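Local coordinates for tyrosine--tRNA ligase (Pyrococcus horikoshii, PDB 2CYC), which binds L-tyrosine and, as a class I aminoacyl-tRNA synthetase, probably activates it with ATP and transfers it to the acceptor end of tRNA(Tyr), at residues Thr303-Ala311 against Lys333-Val343; Phe40-Gly51 against Ala94-Ser105. All blocks are in the same frame, centred on the assembly; numbering follows the deposited sequence.

Contact 1. Residues Thr303-Ala311 against Lys333-Val343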
loop_
_atom_site.group_PDB
_atom_site.type_symbol
_atom_site.label_atom_id
_atom_site.label_comp_id
_atom_site.label_asym_id
_atom_site.label_seq_id
_atom_site.Cartn_x
_atom_site.Cartn_y
_atom_site.Cartn_z
ATOM N N THR A 303 -2.082 -38.491 29.492
ATOM C CA THR A 303 -3.284 -38.955 28.834
ATOM C C THR A 303 -3.035 -40.440 28.623
ATOM O O THR A 303 -2.037 -40.976 29.104
ATOM C CB THR A 303 -3.491 -38.251 27.468
ATOM O OG1 THR A 303 -4.643 -38.800 26.811
ATOM C CG2 THR A 303 -2.266 -38.430 26.581
ATOM N N GLU A 304 -3.935 -41.109 27.917
ATOM C CA GLU A 304 -3.763 -42.525 27.658
ATOM C C GLU A 304 -3.893 -42.818 26.175
ATOM O O GLU A 304 -4.946 -42.589 25.580
ATOM C CB GLU A 304 -4.795 -43.344 28.443
ATOM C CG GLU A 304 -4.403 -43.622 29.891
ATOM C CD GLU A 304 -5.467 -44.409 30.642
ATOM O OE1 GLU A 304 -5.979 -45.401 30.083
ATOM O OE2 GLU A 304 -5.788 -44.039 31.793
ATOM N N PHE A 305 -2.805 -43.294 25.579
ATOM C CA PHE A 305 -2.801 -43.656 24.165
ATOM C C PHE A 305 -2.348 -45.110 24.075
ATOM O O PHE A 305 -1.196 -45.435 24.378
ATOM C CB PHE A 305 -1.854 -42.758 23.360
ATOM C CG PHE A 305 -1.820 -43.091 21.890
ATOM C CD1 PHE A 305 -3.000 -43.130 21.143
ATOM C CD2 PHE A 305 -0.614 -43.373 21.252
ATOM C CE1 PHE A 305 -2.982 -43.448 19.775
ATOM C CE2 PHE A 305 -0.581 -43.694 19.878
ATOM C CZ PHE A 305 -1.770 -43.730 19.141
ATOM N N THR A 306 -3.263 -45.978 23.664
ATOM C CA THR A 306 -2.972 -47.401 23.567
ATOM C C THR A 306 -2.773 -47.929 22.154
ATOM O O THR A 306 -3.568 -47.655 21.261
ATOM C CB THR A 306 -4.105 -48.244 24.220
ATOM O OG1 THR A 306 -4.224 -47.894 25.602
ATOM C CG2 THR A 306 -3.800 -49.741 24.113
ATOM N N VAL A 307 -1.696 -48.683 21.963
ATOM C CA VAL A 307 -1.411 -49.312 20.678
ATOM C C VAL A 307 -1.697 -50.795 20.895
ATOM O O VAL A 307 -0.999 -51.462 21.664
ATOM C CB VAL A 307 0.064 -49.137 20.259
ATOM C CG1 VAL A 307 0.336 -49.908 18.961
ATOM C CG2 VAL A 307 0.381 -47.653 20.072
ATOM N N HIS A 308 -2.746 -51.300 20.248
ATOM C CA HIS A 308 -3.116 -52.702 20.387
ATOM C C HIS A 308 -2.297 -53.570 19.445
ATOM O O HIS A 308 -2.220 -53.297 18.246
ATOM C CB HIS A 308 -4.605 -52.906 20.093
ATOM C CG HIS A 308 -5.511 -52.123 20.990
ATOM N ND1 HIS A 308 -5.978 -50.867 20.665
ATOM C CD2 HIS A 308 -6.005 -52.402 22.218
ATOM C CE1 HIS A 308 -6.719 -50.407 21.656
ATOM N NE2 HIS A 308 -6.751 -51.318 22.611
ATOM N N ARG A 309 -1.689 -54.616 19.998
ATOM C CA ARG A 309 -0.870 -55.541 19.222
ATOM C C ARG A 309 -1.016 -56.936 19.801
ATOM O O ARG A 309 -1.325 -57.094 20.984
ATOM C CB ARG A 309 0.605 -55.161 19.317
ATOM C CG ARG A 309 0.941 -53.742 18.941
ATOM C CD ARG A 309 2.408 -53.473 19.191
ATOM N NE ARG A 309 2.726 -53.613 20.608
ATOM C CZ ARG A 309 3.830 -53.148 21.181
ATOM N NH1 ARG A 309 4.742 -52.507 20.457
ATOM N NH2 ARG A 309 4.012 -53.309 22.486
ATOM N N PRO A 310 -0.815 -57.972 18.973
ATOM C CA PRO A 310 -0.931 -59.323 19.524
ATOM C C PRO A 310 0.339 -59.559 20.335
ATOM O O PRO A 310 1.350 -58.891 20.113
ATOM C CB PRO A 310 -1.008 -60.206 18.279
ATOM C CG PRO A 310 -0.210 -59.431 17.268
ATOM C CD PRO A 310 -0.672 -58.007 17.507
ATOM N N ALA A 311 0.286 -60.493 21.275
ATOM C CA ALA A 311 1.441 -60.799 22.112
ATOM C C ALA A 311 2.744 -60.977 21.320
ATOM O O ALA A 311 3.809 -60.531 21.758
ATOM C CB ALA A 311 1.157 -62.054 22.932
ATOM N N LYS A 333 11.048 -50.648 19.990
ATOM C CA LYS A 333 10.062 -51.452 20.701
ATOM C C LYS A 333 8.645 -51.159 20.187
ATOM O O LYS A 333 7.706 -51.919 20.436
ATOM C CB LYS A 333 10.173 -51.192 22.205
ATOM C CG LYS A 333 11.491 -51.702 22.779
ATOM C CD LYS A 333 11.734 -51.221 24.198
ATOM C CE LYS A 333 13.110 -51.671 24.681
ATOM N NZ LYS A 333 13.346 -51.323 26.109
ATOM N N LEU A 334 8.505 -50.057 19.456
ATOM C CA LEU A 334 7.220 -49.668 18.867
ATOM C C LEU A 334 7.496 -49.494 17.379
ATOM O O LEU A 334 8.236 -48.595 16.979
ATOM C CB LEU A 334 6.718 -48.347 19.456
ATOM C CG LEU A 334 5.487 -47.746 18.773
ATOM C CD1 LEU A 334 4.316 -48.722 18.879
ATOM C CD2 LEU A 334 5.149 -46.394 19.409
ATOM N N HIS A 335 6.905 -50.352 16.561
ATOM C CA HIS A 335 7.151 -50.294 15.123
ATOM C C HIS A 335 6.170 -49.404 14.352
ATOM O O HIS A 335 4.992 -49.331 14.682
ATOM C CB HIS A 335 7.137 -51.721 14.563
ATOM C CG HIS A 335 7.700 -51.840 13.183
ATOM N ND1 HIS A 335 7.010 -51.435 12.059
ATOM C CD2 HIS A 335 8.900 -52.292 12.747
ATOM C CE1 HIS A 335 7.762 -51.631 10.990
ATOM N NE2 HIS A 335 8.914 -52.149 11.380
ATOM N N PRO A 336 6.657 -48.714 13.310
ATOM C CA PRO A 336 5.822 -47.833 12.489
ATOM C C PRO A 336 4.506 -48.476 12.043
ATOM O O PRO A 336 3.486 -47.798 11.964
ATOM C CB PRO A 336 6.728 -47.508 11.314
ATOM C CG PRO A 336 8.068 -47.439 11.962
ATOM C CD PRO A 336 8.063 -48.654 12.871
ATOM N N LEU A 337 4.523 -49.778 11.750
ATOM C CA LEU A 337 3.298 -50.458 11.320
ATOM C C LEU A 337 2.180 -50.293 12.350
ATOM O O LEU A 337 1.044 -49.968 12.005
ATOM C CB LEU A 337 3.545 -51.960 11.104
ATOM C CG LEU A 337 4.332 -52.412 9.865
ATOM C CD1 LEU A 337 4.705 -53.869 10.025
ATOM C CD2 LEU A 337 3.496 -52.211 8.601
ATOM N N ASP A 338 2.505 -50.519 13.616
ATOM C CA ASP A 338 1.509 -50.417 14.674
ATOM C C ASP A 338 1.193 -48.972 15.052
ATOM O O ASP A 338 0.033 -48.631 15.272
ATOM C CB ASP A 338 1.978 -51.219 15.885
ATOM C CG ASP A 338 2.294 -52.668 15.523
ATOM O OD1 ASP A 338 1.412 -53.334 14.941
ATOM O OD2 ASP A 338 3.417 -53.138 15.807
ATOM N N LEU A 339 2.215 -48.123 15.114
ATOM C CA LEU A 339 2.002 -46.713 15.443
ATOM C C LEU A 339 1.084 -46.053 14.403
ATOM O O LEU A 339 0.110 -45.383 14.759
ATOM C CB LEU A 339 3.334 -45.959 15.494
ATOM C CG LEU A 339 3.213 -44.448 15.761
ATOM C CD1 LEU A 339 2.476 -44.192 17.090
ATOM C CD2 LEU A 339 4.601 -43.841 15.790
ATOM N N LYS A 340 1.391 -46.254 13.121
ATOM C CA LYS A 340 0.577 -45.678 12.047
ATOM C C LYS A 340 -0.898 -46.070 12.162
ATOM O O LYS A 340 -1.789 -45.232 12.009
ATOM C CB LYS A 340 1.086 -46.126 10.674
ATOM C CG LYS A 340 2.325 -45.425 10.153
ATOM C CD LYS A 340 2.637 -45.992 8.771
ATOM C CE LYS A 340 3.864 -45.375 8.155
ATOM N NZ LYS A 340 4.021 -45.833 6.748
ATOM N N ASN A 341 -1.156 -47.350 12.408
ATOM C CA ASN A 341 -2.527 -47.808 12.527
ATOM C C ASN A 341 -3.205 -47.180 13.741
ATOM O O ASN A 341 -4.371 -46.789 13.683
ATOM C CB ASN A 341 -2.568 -49.339 12.613
ATOM C CG ASN A 341 -3.931 -49.867 13.035
ATOM O OD1 ASN A 341 -4.115 -50.286 14.180
ATOM N ND2 ASN A 341 -4.897 -49.838 12.116
ATOM N N ALA A 342 -2.475 -47.058 14.843
ATOM C CA ALA A 342 -3.075 -46.470 16.035
ATOM C C ALA A 342 -3.374 -44.980 15.806
ATOM O O ALA A 342 -4.416 -44.484 16.216
ATOM C CB ALA A 342 -2.157 -46.665 17.246
ATOM N N VAL A 343 -2.474 -44.267 15.133
ATOM C CA VAL A 343 -2.709 -42.849 14.879
ATOM C C VAL A 343 -3.920 -42.647 13.969
ATOM O O VAL A 343 -4.715 -41.737 14.190
ATOM C CB VAL A 343 -1.472 -42.171 14.260
ATOM C CG1 VAL A 343 -1.818 -40.756 13.793
ATOM C CG2 VAL A 343 -0.351 -42.113 15.297
HETATM O O HOH W 1 5.382 -52.338 17.482
HETATM O O HOH W 2 6.086 -51.870 23.263
#
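Val307 of the short strand 305-307 passes over Ala342 of helix 336-343, their CA atoms 5.7 Å apart, with the two axes crossing at 131°. Strand 305-307, paired antiparallel with 317-319, packs on the helix in the C-terminal part of the chain, the region that in archaeal relatives recognises the anticodon. The ring of Phe305, swung toward the helix by a CG anti to the backbone N (chi1 -180°), brings CZ to 3.5 Å from Ala342 CB, while Leu339 CD1 and Val343 N lie at its edge. Phe298 and Ile297 extend this apolar pocket. Val307 uses both branches: CG1 rests 3.7 Å from Asp338 CB and beside Leu334 CD1, and CG2 sits 3.9 Å from Ala342 CB. Arg309, its chain bent beyond CG, lays its aliphatic part across Asp338, with Arg309 CD 3.5 Å from Asp338 OD2. The guanidinium and carboxylate planes stand 87° apart and their charged atoms are not in contact; water 1 bridges them. Arg309 NH1 donates to Lys333 O at 3.0 Å, in the plane of that carbonyl, while NE turns to Gly315 O; bonds from both nitrogens probably limit the group's rotation. Water 1, at the guanidinium edge, accepts from Arg309 NH1 and His335 N and donates to Asp338 OD2 at 2.7 Å.

Contact 2. Residues Phe40-Gly51 against Ala94-Ser105; sequences FEISGYIHLGTG and ALKYFKVGMEKS. With TYR (tyrosine), chain C.
Ile42 lies next to Ala94 (CA atoms 6.0 Å apart) and Gly51 next to Ser105 (CA atoms 5.1 Å apart), so segment 40-51, a loop entering a helix, runs along helix 94-105 in the same direction. The loop leads from a strand of the Rossmann-type core into His47-Thr50, probably the HIGH signature of class I synthetases. Phe98, with CG anti to the backbone N (chi1 -160°), is clasped between two methyls: Ile42 CD1 over one face and Ile46 CD1 over the other, 4.1 Å from the centroid. Phe98 CZ also meets Phe40 CB at 3.5 Å. Replacing Phe98 with an alanine would probably leave a gap between the two isoleucines and free the Phe40 ring to shift. Met102 SD lies over one face of that ring, a Met-aromatic contact. Ile46 N donates to Tyr97 OH at 3.0 Å and 168°, and the hydroxyl also bonds His264. On the far side of the loop, Glu41 N approaches CB of the bound tyrosine at 3.9 Å, and Glu41 OE2 is hydrogen-bonded to Tyr168 and Asn80. Around this core, Leu72 of strand 69-72 touches Ile42 and Phe98, helix 363-370 meets Tyr45 and Tyr97, and helix 352-360 covers Val100.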
loop_
_atom_site.group_PDB
_atom_site.type_symbol
_atom_site.label_atom_id
_atom_site.label_comp_id
_atom_site.label_asym_id
_atom_site.label_seq_id
_atom_site.Cartn_x
_atom_site.Cartn_y
_atom_site.Cartn_z
ATOM N N PHE A 40 -6.767 -16.244 8.498
ATOM C CA PHE A 40 -6.507 -17.333 7.576
ATOM C C PHE A 40 -6.822 -16.905 6.165
ATOM O O PHE A 40 -7.802 -16.200 5.912
ATOM C CB PHE A 40 -7.395 -18.546 7.862
ATOM C CG PHE A 40 -7.303 -19.066 9.253
ATOM C CD1 PHE A 40 -8.139 -18.569 10.252
ATOM C CD2 PHE A 40 -6.404 -20.078 9.567
ATOM C CE1 PHE A 40 -8.082 -19.080 11.539
ATOM C CE2 PHE A 40 -6.342 -20.595 10.856
ATOM C CZ PHE A 40 -7.184 -20.093 11.840
ATOM N N GLU A 41 -5.993 -17.343 5.238
ATOM C CA GLU A 41 -6.271 -17.078 3.845
ATOM C C GLU A 41 -7.368 -18.092 3.505
ATOM O O GLU A 41 -7.513 -19.108 4.189
ATOM C CB GLU A 41 -5.035 -17.338 2.996
ATOM C CG GLU A 41 -4.040 -16.172 2.979
ATOM C CD GLU A 41 -3.079 -16.255 1.799
ATOM O OE1 GLU A 41 -3.291 -17.122 0.926
ATOM O OE2 GLU A 41 -2.122 -15.455 1.740
ATOM N N ILE A 42 -8.136 -17.815 2.461
ATOM C CA ILE A 42 -9.210 -18.706 2.032
ATOM C C ILE A 42 -8.756 -19.299 0.690
ATOM O O ILE A 42 -8.648 -18.582 -0.308
ATOM C CB ILE A 42 -10.519 -17.899 1.851
ATOM C CG1 ILE A 42 -10.781 -17.039 3.105
ATOM C CG2 ILE A 42 -11.686 -18.839 1.584
ATOM C CD1 ILE A 42 -10.976 -17.839 4.425
ATOM N N SER A 43 -8.479 -20.598 0.651
ATOM C CA SER A 43 -8.002 -21.187 -0.602
ATOM C C SER A 43 -7.906 -22.700 -0.671
ATOM O O SER A 43 -7.086 -23.218 -1.431
ATOM C CB SER A 43 -6.619 -20.643 -0.924
ATOM O OG SER A 43 -5.691 -21.049 0.074
ATOM N N GLY A 44 -8.711 -23.414 0.105
ATOM C CA GLY A 44 -8.649 -24.864 0.056
ATOM C C GLY A 44 -9.235 -25.540 1.279
ATOM O O GLY A 44 -9.761 -24.877 2.180
ATOM N N TYR A 45 -9.143 -26.866 1.304
ATOM C CA TYR A 45 -9.658 -27.651 2.414
ATOM C C TYR A 45 -8.825 -27.416 3.660
ATOM O O TYR A 45 -7.620 -27.184 3.584
ATOM C CB TYR A 45 -9.666 -29.142 2.057
ATOM C CG TYR A 45 -10.616 -29.475 0.924
ATOM C CD1 TYR A 45 -10.135 -29.811 -0.342
ATOM C CD2 TYR A 45 -11.997 -29.434 1.116
ATOM C CE1 TYR A 45 -11.009 -30.097 -1.392
ATOM C CE2 TYR A 45 -12.884 -29.720 0.075
ATOM C CZ TYR A 45 -12.382 -30.049 -1.176
ATOM O OH TYR A 45 -13.249 -30.327 -2.210
ATOM N N ILE A 46 -9.483 -27.463 4.811
ATOM C CA ILE A 46 -8.813 -27.244 6.081
ATOM C C ILE A 46 -8.070 -28.504 6.528
ATOM O O ILE A 46 -8.700 -29.506 6.877
ATOM C CB ILE A 46 -9.838 -26.849 7.169
ATOM C CG1 ILE A 46 -10.473 -25.497 6.813
ATOM C CG2 ILE A 46 -9.159 -26.807 8.543
ATOM C CD1 ILE A 46 -11.727 -25.182 7.629
ATOM N N HIS A 47 -6.737 -28.460 6.508
ATOM C CA HIS A 47 -5.949 -29.615 6.940
ATOM C C HIS A 47 -5.806 -29.552 8.458
ATOM O O HIS A 47 -6.147 -28.536 9.059
ATOM C CB HIS A 47 -4.581 -29.643 6.232
ATOM C CG HIS A 47 -3.693 -28.482 6.552
ATOM N ND1 HIS A 47 -3.047 -28.349 7.762
ATOM C CD2 HIS A 47 -3.310 -27.420 5.802
ATOM C CE1 HIS A 47 -2.303 -27.257 7.745
ATOM N NE2 HIS A 47 -2.444 -26.674 6.567
ATOM N N LEU A 48 -5.317 -30.626 9.081
ATOM C CA LEU A 48 -5.218 -30.685 10.548
ATOM C C LEU A 48 -4.424 -29.576 11.228
ATOM O O LEU A 48 -4.749 -29.172 12.353
ATOM C CB LEU A 48 -4.665 -32.048 10.995
ATOM C CG LEU A 48 -5.389 -33.274 10.436
ATOM C CD1 LEU A 48 -4.900 -34.541 11.143
ATOM C CD2 LEU A 48 -6.883 -33.104 10.624
ATOM N N GLY A 49 -3.376 -29.096 10.567
ATOM C CA GLY A 49 -2.591 -28.026 11.156
ATOM C C GLY A 49 -3.443 -26.782 11.340
ATOM O O GLY A 49 -3.447 -26.161 12.402
ATOM N N THR A 50 -4.189 -26.429 10.302
ATOM C CA THR A 50 -5.044 -25.244 10.324
ATOM C C THR A 50 -6.183 -25.357 11.336
ATOM O O THR A 50 -6.378 -24.477 12.177
ATOM C CB THR A 50 -5.636 -25.001 8.929
ATOM O OG1 THR A 50 -4.578 -25.029 7.969
ATOM C CG2 THR A 50 -6.324 -23.651 8.851
ATOM N N GLY A 51 -6.933 -26.449 11.257
ATOM C CA GLY A 51 -8.048 -26.618 12.165
ATOM C C GLY A 51 -7.702 -27.023 13.584
ATOM O O GLY A 51 -8.076 -26.325 14.536
ATOM N N ALA A 94 -15.303 -18.593 2.152
ATOM C CA ALA A 94 -14.998 -18.192 3.518
ATOM C C ALA A 94 -16.220 -18.361 4.430
ATOM O O ALA A 94 -16.135 -18.962 5.500
ATOM C CB ALA A 94 -14.521 -16.729 3.533
ATOM N N LEU A 95 -17.357 -17.838 3.984
ATOM C CA LEU A 95 -18.596 -17.903 4.746
ATOM C C LEU A 95 -19.342 -19.235 4.713
ATOM O O LEU A 95 -19.955 -19.626 5.702
ATOM C CB LEU A 95 -19.541 -16.792 4.270
ATOM C CG LEU A 95 -19.531 -15.481 5.067
ATOM C CD1 LEU A 95 -18.107 -15.071 5.404
ATOM C CD2 LEU A 95 -20.240 -14.404 4.266
ATOM N N LYS A 96 -19.292 -19.941 3.592
ATOM C CA LYS A 96 -20.033 -21.188 3.492
ATOM C C LYS A 96 -19.282 -22.455 3.834
ATOM O O LYS A 96 -19.898 -23.467 4.167
ATOM C CB LYS A 96 -20.649 -21.308 2.098
ATOM C CG LYS A 96 -21.765 -20.309 1.854
ATOM C CD LYS A 96 -22.327 -20.452 0.447
ATOM C CE LYS A 96 -23.529 -19.540 0.231
ATOM N NZ LYS A 96 -24.067 -19.641 -1.158
ATOM N N TYR A 97 -17.958 -22.412 3.757
ATOM C CA TYR A 97 -17.169 -23.598 4.076
ATOM C C TYR A 97 -16.173 -23.404 5.207
ATOM O O TYR A 97 -16.219 -24.105 6.216
ATOM C CB TYR A 97 -16.391 -24.086 2.853
ATOM C CG TYR A 97 -15.321 -25.096 3.216
ATOM C CD1 TYR A 97 -15.663 -26.402 3.587
ATOM C CD2 TYR A 97 -13.974 -24.730 3.258
ATOM C CE1 TYR A 97 -14.694 -27.314 3.988
ATOM C CE2 TYR A 97 -12.993 -25.635 3.663
ATOM C CZ TYR A 97 -13.360 -26.926 4.027
ATOM O OH TYR A 97 -12.401 -27.829 4.422
ATOM N N PHE A 98 -15.265 -22.453 5.025
ATOM C CA PHE A 98 -14.214 -22.223 6.003
ATOM C C PHE A 98 -14.691 -21.909 7.410
ATOM O O PHE A 98 -14.207 -22.498 8.374
ATOM C CB PHE A 98 -13.263 -21.124 5.512
ATOM C CG PHE A 98 -11.936 -21.149 6.201
ATOM C CD1 PHE A 98 -11.770 -20.552 7.450
ATOM C CD2 PHE A 98 -10.864 -21.836 5.638
ATOM C CE1 PHE A 98 -10.553 -20.640 8.130
ATOM C CE2 PHE A 98 -9.640 -21.931 6.313
ATOM C CZ PHE A 98 -9.489 -21.329 7.561
ATOM N N LYS A 99 -15.632 -20.980 7.525
ATOM C CA LYS A 99 -16.167 -20.596 8.819
ATOM C C LYS A 99 -16.657 -21.804 9.600
ATOM O O LYS A 99 -16.227 -22.026 10.732
ATOM C CB LYS A 99 -17.314 -19.601 8.651
ATOM C CG LYS A 99 -18.028 -19.239 9.960
ATOM C CD LYS A 99 -19.025 -18.116 9.732
ATOM C CE LYS A 99 -19.642 -17.633 11.032
ATOM N NZ LYS A 99 -20.448 -18.706 11.660
ATOM N N VAL A 100 -17.540 -22.595 8.989
ATOM C CA VAL A 100 -18.088 -23.761 9.669
ATOM C C VAL A 100 -17.037 -24.853 9.884
ATOM O O VAL A 100 -17.088 -25.582 10.873
ATOM C CB VAL A 100 -19.325 -24.339 8.913
ATOM C CG1 VAL A 100 -18.914 -24.948 7.588
ATOM C CG2 VAL A 100 -20.033 -25.379 9.795
ATOM N N GLY A 101 -16.083 -24.964 8.965
ATOM C CA GLY A 101 -15.033 -25.955 9.130
ATOM C C GLY A 101 -14.225 -25.628 10.379
ATOM O O GLY A 101 -13.852 -26.516 11.139
ATOM N N MET A 102 -13.956 -24.343 10.597
ATOM C CA MET A 102 -13.203 -23.909 11.774
ATOM C C MET A 102 -14.020 -24.082 13.046
ATOM O O MET A 102 -13.488 -24.487 14.082
ATOM C CB MET A 102 -12.786 -22.440 11.637
ATOM C CG MET A 102 -11.581 -22.233 10.746
ATOM S SD MET A 102 -10.109 -23.054 11.414
ATOM C CE MET A 102 -9.917 -24.270 10.281
ATOM N N GLU A 103 -15.312 -23.765 12.969
ATOM C CA GLU A 103 -16.189 -23.909 14.124
ATOM C C GLU A 103 -16.141 -25.352 14.627
ATOM O O GLU A 103 -16.021 -25.591 15.829
ATOM C CB GLU A 103 -17.634 -23.527 13.764
ATOM C CG GLU A 103 -17.898 -22.032 13.763
ATOM C CD GLU A 103 -19.244 -21.646 13.145
ATOM O OE1 GLU A 103 -19.716 -20.527 13.417
ATOM O OE2 GLU A 103 -19.823 -22.441 12.381
ATOM N N LYS A 104 -16.218 -26.311 13.710
ATOM C CA LYS A 104 -16.186 -27.713 14.110
ATOM C C LYS A 104 -14.800 -28.152 14.586
ATOM O O LYS A 104 -14.686 -29.032 15.436
ATOM C CB LYS A 104 -16.662 -28.604 12.963
ATOM C CG LYS A 104 -18.077 -28.269 12.476
ATOM C CD LYS A 104 -19.121 -28.312 13.595
ATOM C CE LYS A 104 -20.434 -27.677 13.127
ATOM N NZ LYS A 104 -21.504 -27.649 14.177
ATOM N N SER A 105 -13.748 -27.544 14.045
ATOM C CA SER A 105 -12.396 -27.894 14.468
ATOM C C SER A 105 -12.187 -27.411 15.897
ATOM O O SER A 105 -11.631 -28.120 16.726
ATOM C CB SER A 105 -11.358 -27.252 13.550
ATOM O OG SER A 105 -11.390 -27.845 12.264
HETATM N N TYR C . -0.874 -14.469 6.261
HETATM C CA TYR C . -1.787 -15.478 6.879
HETATM C C TYR C . -1.602 -16.841 6.215
HETATM O O TYR C . -0.895 -16.907 5.186
HETATM C CB TYR C . -3.248 -15.023 6.742
HETATM C CG TYR C . -3.560 -13.748 7.502
HETATM C CD1 TYR C . -3.416 -13.685 8.888
HETATM C CD2 TYR C . -4.002 -12.602 6.835
HETATM C CE1 TYR C . -3.700 -12.503 9.595
HETATM C CE2 TYR C . -4.296 -11.428 7.527
HETATM C CZ TYR C . -4.140 -11.380 8.902
HETATM O OH TYR C . -4.421 -10.206 9.579
HETATM O OXT TYR C . -2.171 -17.825 6.728
#

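How the contacts relate
From the N terminus, the chain reaches strand 36-40 and enters contact 2, which closes over the 42 residues that follow, among them most of helix 48-63, strand 69-72 and helix 74-79. It joins the end of strand 36-40, a parallel strand of the mixed core sheet, to helix 87-108, beside the tyrosine pocket. Contact 1 opens some 200 residues later and closes a shorter loop of 21 residues holding strand 317-319 and helix 322-330. The two are in series and neither nest nor cross. Their centres are about 30 Å apart and their nearest atoms about 7 Å: contact 2 joins loop to helix in the catalytic core, contact 1 strand to helix in the C-terminal part.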